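Signal recognition particle subunit SRP68 (PDB 4P3G) probably binds and remodels SRP RNA through this RNA-binding domain, as part of the particle that targets nascent secretory and membrane proteins to the endoplasmic reticulum. Local coordinates at residues T79-W84 with R143-L148; A152-F155 with G161-L164; K165-C170 with D195-F200; A176-T179 with I185-E188. All coordinates share one frame; numbering follows the deposited sequence.

Interaction 1 (T79-W84 with R143-L148); sequences TAERAW and RAYAAL
Tyr145 reaches from helix 136-156 to Glu81 on helix 71-93, a buried polar link between helices distant in sequence, near the centre of the all-helical RNA-binding domain. The backbones stay well apart: the nearest pair of CA atoms, Ala80 CA and Ala146 CA, is 9.7 Å apart, and the two segments bury only 108 Å² between them. Two side chains bridge the gap: the glutamate bent at chi2 and the tyrosine, whose CG lies anti to the backbone N (chi1 177°) and extends the ring across. At its end, Tyr145 OH donates a hydrogen bond to Glu81 OE2 over 2.7 Å. The carboxylate oxygen sits at the ring edge, in the ring plane, whereas the phenol meets OE2 on its anti side, 22° out of the carboxylate plane. Ring and carboxylate are turned 55° against each other, which excludes a stack. Beside the bond, Ala80 CB closes on Tyr145 OH at 3.9 Å, adding a small apolar flank to the polar end. Helix 10-21 covers the close spot, with Val14 against both Glu81 and Tyr145.

Away from this close spot the interface is loose. Trp84 and Leu148 both leave the backbone toward the opposite segment yet make no contact with it, and Trp84 is partly exposed where Ala80, Glu81 and Tyr145 are buried.

The other carboxylate oxygen, Glu81 OE1, forms a salt bridge with Arg18 and a hydrogen bond with Tyr30. The buried acid is thus held through both of its oxygens, and its negative charge is likely to be stabilised by Arg18 and the two phenols.

Interaction 2 (A152-F155 with G161-L164); sequences AALF and GACL
Leu154 and Cys163 meet where the two arms of a helical hairpin, helices 136-156 and 160-181, pack together next to their turn. Their CA atoms, Leu154 CA and Cys163 CA, are 4.9 Å apart, close enough for CB atoms and a thiol to fill the space between the backbones. Leu154 CB lies 3.5 Å from Cys163 CB. Beyond it the isopropyl end of Leu154 bulges over Ala162, a shallow surface made by a methyl group and the backbone: Leu154 CD1 lies 3.6 Å from Ala162 C and 3.7 Å from Ala162 CB. CD2 reaches the same methyl more remotely.

The second bump is Cys163 itself. Its CB fits against the backbone N of Phe155, and the sulfur occupies the notch beside the Phe155 side chain, with Cys163 SG 3.9 Å from Phe155 CB. Relative to the ring, SG lies 5.3 Å from the Phe155 centroid and 85° off the ring normal, which defines a sulfur-aromatic contact at the ring edge. No hydrogen bond joins the two segments.

Farther out, Trp160 meets the Phe155 ring edge-to-face. Ala201 of helix 186-205 touches both Cys163 and Leu164, and helix 103-128 takes Ala153 on another side of helix 136-156.

Interaction 3 (K165-C170 with D195-F200); sequences KSYAIC and DPSMRF
Tyr167 and Met198, the latter present as selenomethionine, join helix 160-181 to helix 186-205 in an antiparallel helix pair of this tetratricopeptide-repeat-like, all-helical domain. The two short segments run at 146° to each other, with axes approaching to 10.2 Å, and Tyr167 CA and Met198 CA form the nearest pair.

The two main side chains slide past one another in opposite directions. They touch near their bases, where Tyr167 CB lies 3.6 Å from Met198 CG, and then diverge. The tyrosine ring passes on toward Ser197, while the selenomethionine runs back over the backbone at Tyr167 and Ala168. Ser197 CB stands 4.2 Å from the centroid of the Tyr167 ring and 29° off its normal, an off-centre CH-pi contact displaced toward CE2 and CZ. The serine hydroxyl does not bond across the interface; Ser197 OG turns to Thr193 O in the preceding turn of its own helix.

Replacing Tyr167 by an alanine would remove the ring and would probably leave Ser197 CB without its aromatic partner, opening a gap between the helices. Around the pair, Ala152 of helix 136-156 adjoins Tyr167, and Leu164 and Arg171 adjoin Met198. Ile213 of a third subunit also packs on Met198, so this helix lies close to a subunit interface.

At the end of the selenomethionine a bend at its last torsion (chi3 82°) lays the methyl group beside the neighbouring helix: Met198 CE is 3.8 Å from Ala168 N and 4.2 Å from Ala168 CB.

Interaction 4 (A176-T179 with I185-E188); sequences ALAT and IFKE
Phe186 sets its CG beside the backbone N and anti to the carbonyl carbon (chi1 -61°), a rotation that swings the ring across to Leu177. A similar first torsion in Leu177 (chi1 -70°) carries its branch alongside the ring, CD1 reaching the rim while CB, placed by the backbone, lies over the face. The fit is nearly centred: Leu177 CB lies 4.1 Å from the centroid of the Phe186 ring and 8° off the normal, a CH-pi contact. Leu177 CD1 is 4.1 Å from Phe186 CE1, while Phe186 CD2 sits 3.7 Å from Leu177 O.

At the root of the side chain Ala178 CB lies 3.4 Å from Phe186 CB. Lys187 CG grazes the same methyl, but its chain then extends along an exposed edge. Thr11 and Lys12 of helix 10-21 also touch Phe186. A serine in place of Phe186 would probably leave Leu177 without the face it packs on, opening a gap between the two helix ends.

The contact lies where helix 160-181 ends and helix 186-205 begins, closing the turn of a helical hairpin, the antiparallel pairing on which tetratricopeptide-repeat-like folds are built.

Interaction 1 lies about 3 Å from the centre of the chain, and it alone relies on a hydrogen bond; the other three, 12 to 15 Å out, are apolar or aromatic. Interactions 3 and 4 hold the same two helices, 160-181 and 186-205, at points about 15 Å apart between centres, interaction 4 at the turn and interaction 3 farther along the pair. Interaction 2 joins helix 160-181 to helix 136-156, the helix that also serves interaction 1. Interactions 2 and 3 adjoin, with Phe155 CZ 3.5 Å from Phe200 CD2, and both border the third subunit. Interaction 2 is only partly buried, whereas interaction 4 is buried apart from its lysine.

Interaction 1 (T79-W84 with R143-L148)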
loop_
_atom_site.group_PDB
_atom_site.type_symbol
_atom_site.label_atom_id
_atom_site.label_comp_id
_atom_site.label_asym_id
_atom_site.label_seq_id
_atom_site.Cartn_x
_atom_site.Cartn_y
_atom_site.Cartn_z
ATOM N N THR A 79 28.394 -21.929 -12.572
ATOM C CA THR A 79 29.007 -21.953 -11.265
ATOM C C THR A 79 28.041 -21.477 -10.210
ATOM O O THR A 79 27.853 -22.138 -9.199
ATOM C CB THR A 79 30.268 -21.092 -11.238
ATOM O OG1 THR A 79 31.151 -21.519 -12.287
ATOM C CG2 THR A 79 30.971 -21.260 -9.917
ATOM N N ALA A 80 27.407 -20.341 -10.469
ATOM C CA ALA A 80 26.453 -19.749 -9.532
ATOM C C ALA A 80 25.217 -20.636 -9.395
ATOM O O ALA A 80 24.723 -20.882 -8.279
ATOM C CB ALA A 80 26.070 -18.356 -9.988
ATOM N N GLU A 81 24.720 -21.102 -10.535
ATOM C CA GLU A 81 23.523 -21.924 -10.543
ATOM C C GLU A 81 23.721 -23.239 -9.784
ATOM O O GLU A 81 22.772 -23.782 -9.214
ATOM C CB GLU A 81 23.075 -22.207 -11.977
ATOM C CG GLU A 81 22.276 -21.087 -12.583
ATOM C CD GLU A 81 20.965 -20.857 -11.865
ATOM O OE1 GLU A 81 20.031 -21.655 -12.107
ATOM O OE2 GLU A 81 20.877 -19.901 -11.048
ATOM N N ARG A 82 24.940 -23.769 -9.794
ATOM C CA ARG A 82 25.193 -25.023 -9.093
ATOM C C ARG A 82 25.055 -24.838 -7.566
ATOM O O ARG A 82 24.414 -25.636 -6.890
ATOM C CB ARG A 82 26.571 -25.588 -9.469
ATOM C CG ARG A 82 26.775 -27.039 -9.033
ATOM C CD ARG A 82 28.093 -27.601 -9.528
ATOM N NE ARG A 82 29.197 -27.018 -8.779
ATOM C CZ ARG A 82 30.454 -27.437 -8.837
ATOM N NH1 ARG A 82 30.790 -28.438 -9.644
ATOM N NH2 ARG A 82 31.382 -26.829 -8.109
ATOM N N ALA A 83 25.579 -23.741 -7.038
ATOM C CA ALA A 83 25.448 -23.443 -5.610
ATOM C C ALA A 83 23.984 -23.272 -5.230
ATOM O O ALA A 83 23.573 -23.630 -4.131
ATOM C CB ALA A 83 26.229 -22.190 -5.249
ATOM N N TRP A 84 23.225 -22.666 -6.134
ATOM C CA TRP A 84 21.811 -22.458 -5.942
ATOM C C TRP A 84 21.106 -23.810 -5.834
ATOM O O TRP A 84 20.231 -24.017 -4.972
ATOM C CB TRP A 84 21.245 -21.665 -7.112
ATOM C CG TRP A 84 19.801 -21.336 -6.960
ATOM C CD1 TRP A 84 19.275 -20.306 -6.234
ATOM C CD2 TRP A 84 18.688 -22.051 -7.517
ATOM N NE1 TRP A 84 17.902 -20.337 -6.310
ATOM C CE2 TRP A 84 17.519 -21.391 -7.099
ATOM C CE3 TRP A 84 18.570 -23.186 -8.325
ATOM C CZ2 TRP A 84 16.249 -21.829 -7.452
ATOM C CZ3 TRP A 84 17.297 -23.620 -8.693
ATOM C CH2 TRP A 84 16.159 -22.942 -8.254
ATOM N N ARG A 143 22.526 -7.615 -13.523
ATOM C CA ARG A 143 22.358 -7.064 -12.210
ATOM C C ARG A 143 21.080 -7.530 -11.497
ATOM O O ARG A 143 21.121 -7.804 -10.291
ATOM C CB ARG A 143 22.363 -5.578 -12.226
ATOM C CG ARG A 143 22.330 -5.181 -10.827
ATOM C CD ARG A 143 22.610 -3.829 -10.928
ATOM N NE ARG A 143 22.791 -3.100 -9.697
ATOM C CZ ARG A 143 23.018 -1.798 -9.820
ATOM N NH1 ARG A 143 23.044 -1.287 -11.058
ATOM N NH2 ARG A 143 23.195 -1.010 -8.792
ATOM N N ALA A 144 19.972 -7.647 -12.235
ATOM C CA ALA A 144 18.739 -8.204 -11.677
ATOM C C ALA A 144 19.027 -9.620 -11.143
ATOM O O ALA A 144 18.733 -9.932 -9.977
ATOM C CB ALA A 144 17.612 -8.234 -12.727
ATOM N N TYR A 145 19.668 -10.438 -11.974
ATOM C CA TYR A 145 20.006 -11.801 -11.586
ATOM C C TYR A 145 20.856 -11.811 -10.314
ATOM O O TYR A 145 20.656 -12.650 -9.424
ATOM C CB TYR A 145 20.756 -12.512 -12.705
ATOM C CG TYR A 145 21.203 -13.916 -12.359
ATOM C CD1 TYR A 145 20.281 -14.922 -12.064
ATOM C CD2 TYR A 145 22.554 -14.228 -12.303
ATOM C CE1 TYR A 145 20.703 -16.199 -11.744
ATOM C CE2 TYR A 145 22.983 -15.493 -11.985
ATOM C CZ TYR A 145 22.062 -16.478 -11.706
ATOM O OH TYR A 145 22.516 -17.738 -11.392
ATOM N N ALA A 146 21.814 -10.897 -10.232
ATOM C CA ALA A 146 22.632 -10.821 -9.038
ATOM C C ALA A 146 21.766 -10.409 -7.842
ATOM O O ALA A 146 22.019 -10.806 -6.700
ATOM C CB ALA A 146 23.781 -9.878 -9.244
ATOM N N ALA A 147 20.764 -9.567 -8.093
ATOM C CA ALA A 147 19.922 -9.087 -7.007
ATOM C C ALA A 147 19.033 -10.207 -6.563
ATOM O O ALA A 147 18.749 -10.344 -5.380
ATOM C CB ALA A 147 19.103 -7.892 -7.449
ATOM N N LEU A 148 18.670 -11.049 -7.523
ATOM C CA LEU A 148 17.786 -12.184 -7.307
ATOM C C LEU A 148 18.445 -13.217 -6.390
ATOM O O LEU A 148 17.824 -13.741 -5.444
ATOM C CB LEU A 148 17.455 -12.841 -8.646
ATOM C CG LEU A 148 16.535 -14.071 -8.655
ATOM C CD1 LEU A 148 15.103 -13.623 -8.450
ATOM C CD2 LEU A 148 16.673 -14.958 -9.922
#

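Interaction 2 (A152-F155 with G161-L164)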
loop_
_atom_site.group_PDB
_atom_site.type_symbol
_atom_site.label_atom_id
_atom_site.label_comp_id
_atom_site.label_asym_id
_atom_site.label_seq_id
_atom_site.Cartn_x
_atom_site.Cartn_y
_atom_site.Cartn_z
ATOM N N ALA A 152 17.624 -14.238 -2.421
ATOM C CA ALA A 152 17.412 -15.599 -1.946
ATOM C C ALA A 152 18.281 -15.885 -0.729
ATOM O O ALA A 152 17.844 -16.497 0.248
ATOM C CB ALA A 152 17.721 -16.581 -3.044
ATOM N N ALA A 153 19.525 -15.437 -0.786
ATOM C CA ALA A 153 20.428 -15.708 0.304
ATOM C C ALA A 153 19.932 -15.077 1.607
ATOM O O ALA A 153 19.826 -15.773 2.613
ATOM C CB ALA A 153 21.827 -15.238 -0.045
ATOM N N LEU A 154 19.584 -13.788 1.587
ATOM C CA LEU A 154 19.155 -13.099 2.814
ATOM C C LEU A 154 17.786 -13.587 3.290
ATOM O O LEU A 154 17.497 -13.632 4.494
ATOM C CB LEU A 154 19.138 -11.595 2.608
ATOM C CG LEU A 154 20.487 -10.933 2.329
ATOM C CD1 LEU A 154 20.259 -9.584 1.646
ATOM C CD2 LEU A 154 21.309 -10.798 3.613
ATOM N N PHE A 155 16.950 -13.973 2.342
ATOM C CA PHE A 155 15.662 -14.562 2.682
ATOM C C PHE A 155 15.843 -15.875 3.495
ATOM O O PHE A 155 15.114 -16.114 4.464
ATOM C CB PHE A 155 14.893 -14.823 1.398
ATOM C CG PHE A 155 13.537 -15.386 1.601
ATOM C CD1 PHE A 155 13.368 -16.768 1.745
ATOM C CD2 PHE A 155 12.412 -14.566 1.588
ATOM C CE1 PHE A 155 12.099 -17.324 1.923
ATOM C CE2 PHE A 155 11.127 -15.104 1.755
ATOM C CZ PHE A 155 10.971 -16.487 1.926
ATOM N N GLY A 161 14.620 -7.480 6.213
ATOM C CA GLY A 161 14.776 -6.168 5.628
ATOM C C GLY A 161 15.767 -6.133 4.481
ATOM O O GLY A 161 15.430 -5.724 3.372
ATOM N N ALA A 162 16.966 -6.651 4.725
ATOM C CA ALA A 162 18.037 -6.593 3.738
ATOM C C ALA A 162 17.624 -7.297 2.467
ATOM O O ALA A 162 17.942 -6.860 1.367
ATOM C CB ALA A 162 19.287 -7.227 4.298
ATOM N N CYS A 163 16.910 -8.396 2.641
ATOM C CA CYS A 163 16.458 -9.234 1.543
ATOM C C CYS A 163 15.482 -8.450 0.660
ATOM O O CYS A 163 15.432 -8.626 -0.571
ATOM C CB CYS A 163 15.841 -10.523 2.108
ATOM S SG CYS A 163 14.202 -10.983 1.502
ATOM N N LEU A 164 14.678 -7.611 1.312
ATOM C CA LEU A 164 13.711 -6.785 0.618
ATOM C C LEU A 164 14.431 -5.765 -0.229
ATOM O O LEU A 164 13.961 -5.433 -1.314
ATOM C CB LEU A 164 12.752 -6.123 1.588
ATOM C CG LEU A 164 11.729 -7.115 2.084
ATOM C CD1 LEU A 164 10.814 -6.459 3.104
ATOM C CD2 LEU A 164 10.944 -7.606 0.910
#

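Interaction 3 (K165-C170 with D195-F200)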
loop_
_atom_site.group_PDB
_atom_site.type_symbol
_atom_site.label_atom_id
_atom_site.label_comp_id
_atom_site.label_asym_id
_atom_site.label_seq_id
_atom_site.Cartn_x
_atom_site.Cartn_y
_atom_site.Cartn_z
ATOM N N LYS A 165 15.573 -5.280 0.258
ATOM C CA LYS A 165 16.373 -4.340 -0.538
ATOM C C LYS A 165 16.821 -4.998 -1.832
ATOM O O LYS A 165 16.732 -4.378 -2.886
ATOM C CB LYS A 165 17.598 -3.808 0.210
ATOM C CG LYS A 165 17.309 -3.339 1.595
ATOM C CD LYS A 165 18.394 -2.399 2.082
ATOM C CE LYS A 165 19.671 -3.131 2.393
ATOM N NZ LYS A 165 20.519 -2.310 3.295
ATOM N N SER A 166 17.305 -6.241 -1.765
ATOM C CA SER A 166 17.754 -6.909 -2.992
ATOM C C SER A 166 16.625 -7.174 -3.952
ATOM O O SER A 166 16.727 -6.875 -5.141
ATOM C CB SER A 166 18.450 -8.229 -2.705
ATOM O OG SER A 166 19.718 -7.997 -2.160
ATOM N N TYR A 167 15.538 -7.719 -3.426
ATOM C CA TYR A 167 14.409 -8.093 -4.259
ATOM C C TYR A 167 13.755 -6.884 -4.916
ATOM O O TYR A 167 13.220 -6.980 -6.034
ATOM C CB TYR A 167 13.391 -8.862 -3.419
ATOM C CG TYR A 167 13.660 -10.334 -3.284
ATOM C CD1 TYR A 167 13.946 -11.113 -4.394
ATOM C CD2 TYR A 167 13.655 -10.942 -2.040
ATOM C CE1 TYR A 167 14.182 -12.462 -4.281
ATOM C CE2 TYR A 167 13.902 -12.307 -1.906
ATOM C CZ TYR A 167 14.163 -13.064 -3.031
ATOM O OH TYR A 167 14.417 -14.422 -2.903
ATOM N N ALA A 168 13.800 -5.746 -4.226
ATOM C CA ALA A 168 13.241 -4.532 -4.790
ATOM C C ALA A 168 14.039 -4.168 -6.030
ATOM O O ALA A 168 13.446 -3.884 -7.078
ATOM C CB ALA A 168 13.258 -3.400 -3.780
ATOM N N ILE A 169 15.374 -4.231 -5.937
ATOM C CA ILE A 169 16.188 -3.908 -7.100
ATOM C C ILE A 169 15.803 -4.829 -8.273
ATOM O O ILE A 169 15.490 -4.349 -9.358
ATOM C CB ILE A 169 17.699 -4.072 -6.868
ATOM C CG1 ILE A 169 18.225 -3.239 -5.705
ATOM C CG2 ILE A 169 18.459 -3.859 -8.159
ATOM C CD1 ILE A 169 18.010 -1.841 -5.875
ATOM N N CYS A 170 15.794 -6.149 -8.074
ATOM C CA CYS A 170 15.565 -7.001 -9.240
ATOM C C CYS A 170 14.138 -6.950 -9.777
ATOM O O CYS A 170 13.915 -7.052 -10.988
ATOM C CB CYS A 170 15.992 -8.464 -9.029
ATOM S SG CYS A 170 14.951 -9.493 -8.039
ATOM N N ASP A 195 7.699 -11.908 -6.536
ATOM C CA ASP A 195 6.539 -11.388 -5.819
ATOM C C ASP A 195 6.219 -12.182 -4.538
ATOM O O ASP A 195 6.085 -11.583 -3.462
ATOM C CB ASP A 195 5.345 -11.237 -6.768
ATOM C CG ASP A 195 5.503 -10.042 -7.713
ATOM O OD1 ASP A 195 6.545 -9.369 -7.649
ATOM O OD2 ASP A 195 4.627 -9.808 -8.570
ATOM N N PRO A 196 6.131 -13.526 -4.624
ATOM C CA PRO A 196 5.794 -14.277 -3.409
ATOM C C PRO A 196 6.824 -14.146 -2.299
ATOM O O PRO A 196 6.451 -14.169 -1.121
ATOM C CB PRO A 196 5.722 -15.710 -3.898
ATOM C CG PRO A 196 5.464 -15.608 -5.354
ATOM C CD PRO A 196 6.143 -14.393 -5.816
ATOM N N SER A 197 8.094 -14.019 -2.659
ATOM C CA SER A 197 9.156 -13.903 -1.656
ATOM C C SER A 197 9.033 -12.577 -0.952
ATOM O O SER A 197 9.212 -12.467 0.258
ATOM C CB SER A 197 10.536 -13.991 -2.299
ATOM O OG SER A 197 10.651 -15.193 -3.007
HETATM N N MSE A 198 8.757 -11.553 -1.739
HETATM C CA MSE A 198 8.670 -10.229 -1.189
HETATM C C MSE A 198 7.470 -10.137 -0.259
HETATM O O MSE A 198 7.582 -9.592 0.840
HETATM C CB MSE A 198 8.552 -9.215 -2.303
HETATM C CG MSE A 198 9.817 -9.090 -3.137
HETATM SE SE MSE A 198 9.748 -7.470 -4.221
HETATM C CE MSE A 198 10.348 -6.230 -2.826
ATOM N N ARG A 199 6.330 -10.678 -0.685
ATOM C CA ARG A 199 5.148 -10.600 0.145
ATOM C C ARG A 199 5.402 -11.264 1.482
ATOM O O ARG A 199 4.976 -10.765 2.519
ATOM C CB ARG A 199 3.973 -11.242 -0.537
ATOM C CG ARG A 199 3.484 -10.460 -1.727
ATOM C CD ARG A 199 2.178 -11.042 -2.181
ATOM N NE ARG A 199 1.572 -10.331 -3.305
ATOM C CZ ARG A 199 0.862 -9.212 -3.196
ATOM N NH1 ARG A 199 0.667 -8.653 -2.001
ATOM N NH2 ARG A 199 0.338 -8.665 -4.288
ATOM N N PHE A 200 6.117 -12.377 1.458
ATOM C CA PHE A 200 6.415 -13.097 2.679
ATOM C C PHE A 200 7.350 -12.303 3.571
ATOM O O PHE A 200 7.095 -12.131 4.775
ATOM C CB PHE A 200 7.027 -14.451 2.349
ATOM C CG PHE A 200 7.271 -15.306 3.547
ATOM C CD1 PHE A 200 6.249 -16.036 4.113
ATOM C CD2 PHE A 200 8.537 -15.372 4.115
ATOM C CE1 PHE A 200 6.484 -16.816 5.234
ATOM C CE2 PHE A 200 8.781 -16.152 5.232
ATOM C CZ PHE A 200 7.747 -16.884 5.791
#

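Interaction 4 (A176-T179 with I185-E188)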
loop_
_atom_site.group_PDB
_atom_site.type_symbol
_atom_site.label_atom_id
_atom_site.label_comp_id
_atom_site.label_asym_id
_atom_site.label_seq_id
_atom_site.Cartn_x
_atom_site.Cartn_y
_atom_site.Cartn_z
ATOM N N ALA A 176 10.698 -3.997 -15.812
ATOM C CA ALA A 176 10.994 -3.266 -17.024
ATOM C C ALA A 176 11.327 -4.217 -18.175
ATOM O O ALA A 176 10.752 -4.087 -19.267
ATOM C CB ALA A 176 12.131 -2.284 -16.782
ATOM N N LEU A 177 12.193 -5.204 -17.900
ATOM C CA LEU A 177 12.642 -6.178 -18.911
ATOM C C LEU A 177 11.505 -7.061 -19.395
ATOM O O LEU A 177 11.500 -7.525 -20.536
ATOM C CB LEU A 177 13.755 -7.080 -18.360
ATOM C CG LEU A 177 15.126 -6.455 -18.112
ATOM C CD1 LEU A 177 16.050 -7.411 -17.402
ATOM C CD2 LEU A 177 15.746 -6.013 -19.412
ATOM N N ALA A 178 10.546 -7.306 -18.515
ATOM C CA ALA A 178 9.416 -8.128 -18.871
ATOM C C ALA A 178 8.627 -7.393 -19.892
ATOM O O ALA A 178 8.372 -7.875 -20.977
ATOM C CB ALA A 178 8.550 -8.407 -17.653
ATOM N N THR A 179 8.321 -6.162 -19.527
ATOM C CA THR A 179 7.411 -5.308 -20.254
ATOM C C THR A 179 7.923 -5.005 -21.674
ATOM O O THR A 179 7.138 -4.849 -22.609
ATOM C CB THR A 179 7.163 -4.043 -19.426
ATOM O OG1 THR A 179 6.533 -4.405 -18.187
ATOM C CG2 THR A 179 6.305 -3.093 -20.163
ATOM N N ILE A 185 8.932 -14.908 -19.807
ATOM C CA ILE A 185 9.871 -15.587 -18.935
ATOM C C ILE A 185 10.083 -14.692 -17.727
ATOM O O ILE A 185 10.141 -15.157 -16.596
ATOM C CB ILE A 185 11.229 -15.815 -19.634
ATOM C CG1 ILE A 185 11.014 -16.522 -20.976
ATOM C CG2 ILE A 185 12.193 -16.594 -18.759
ATOM C CD1 ILE A 185 12.294 -16.878 -21.730
ATOM N N PHE A 186 10.135 -13.383 -17.952
ATOM C CA PHE A 186 10.291 -12.447 -16.835
ATOM C C PHE A 186 9.009 -12.349 -15.996
ATOM O O PHE A 186 9.093 -12.258 -14.773
ATOM C CB PHE A 186 10.700 -11.083 -17.350
ATOM C CG PHE A 186 12.004 -11.088 -18.076
ATOM C CD1 PHE A 186 13.197 -11.113 -17.383
ATOM C CD2 PHE A 186 12.040 -11.061 -19.469
ATOM C CE1 PHE A 186 14.417 -11.111 -18.073
ATOM C CE2 PHE A 186 13.249 -11.059 -20.166
ATOM C CZ PHE A 186 14.437 -11.091 -19.466
ATOM N N LYS A 187 7.830 -12.374 -16.632
ATOM C CA LYS A 187 6.601 -12.369 -15.843
ATOM C C LYS A 187 6.523 -13.630 -14.984
ATOM O O LYS A 187 6.206 -13.533 -13.794
ATOM C CB LYS A 187 5.339 -12.239 -16.702
ATOM C CG LYS A 187 5.175 -10.878 -17.343
ATOM C CD LYS A 187 3.800 -10.688 -17.980
ATOM C CE LYS A 187 3.628 -9.259 -18.531
ATOM N NZ LYS A 187 2.299 -9.033 -19.199
ATOM N N GLU A 188 6.916 -14.786 -15.531
ATOM C CA GLU A 188 6.852 -16.004 -14.727
ATOM C C GLU A 188 7.805 -15.856 -13.566
ATOM O O GLU A 188 7.466 -16.193 -12.444
ATOM C CB GLU A 188 7.226 -17.252 -15.522
ATOM C CG GLU A 188 6.300 -17.566 -16.680
ATOM C CD GLU A 188 6.793 -18.726 -17.535
ATOM O OE1 GLU A 188 7.938 -19.194 -17.322
ATOM O OE2 GLU A 188 6.042 -19.147 -18.444
#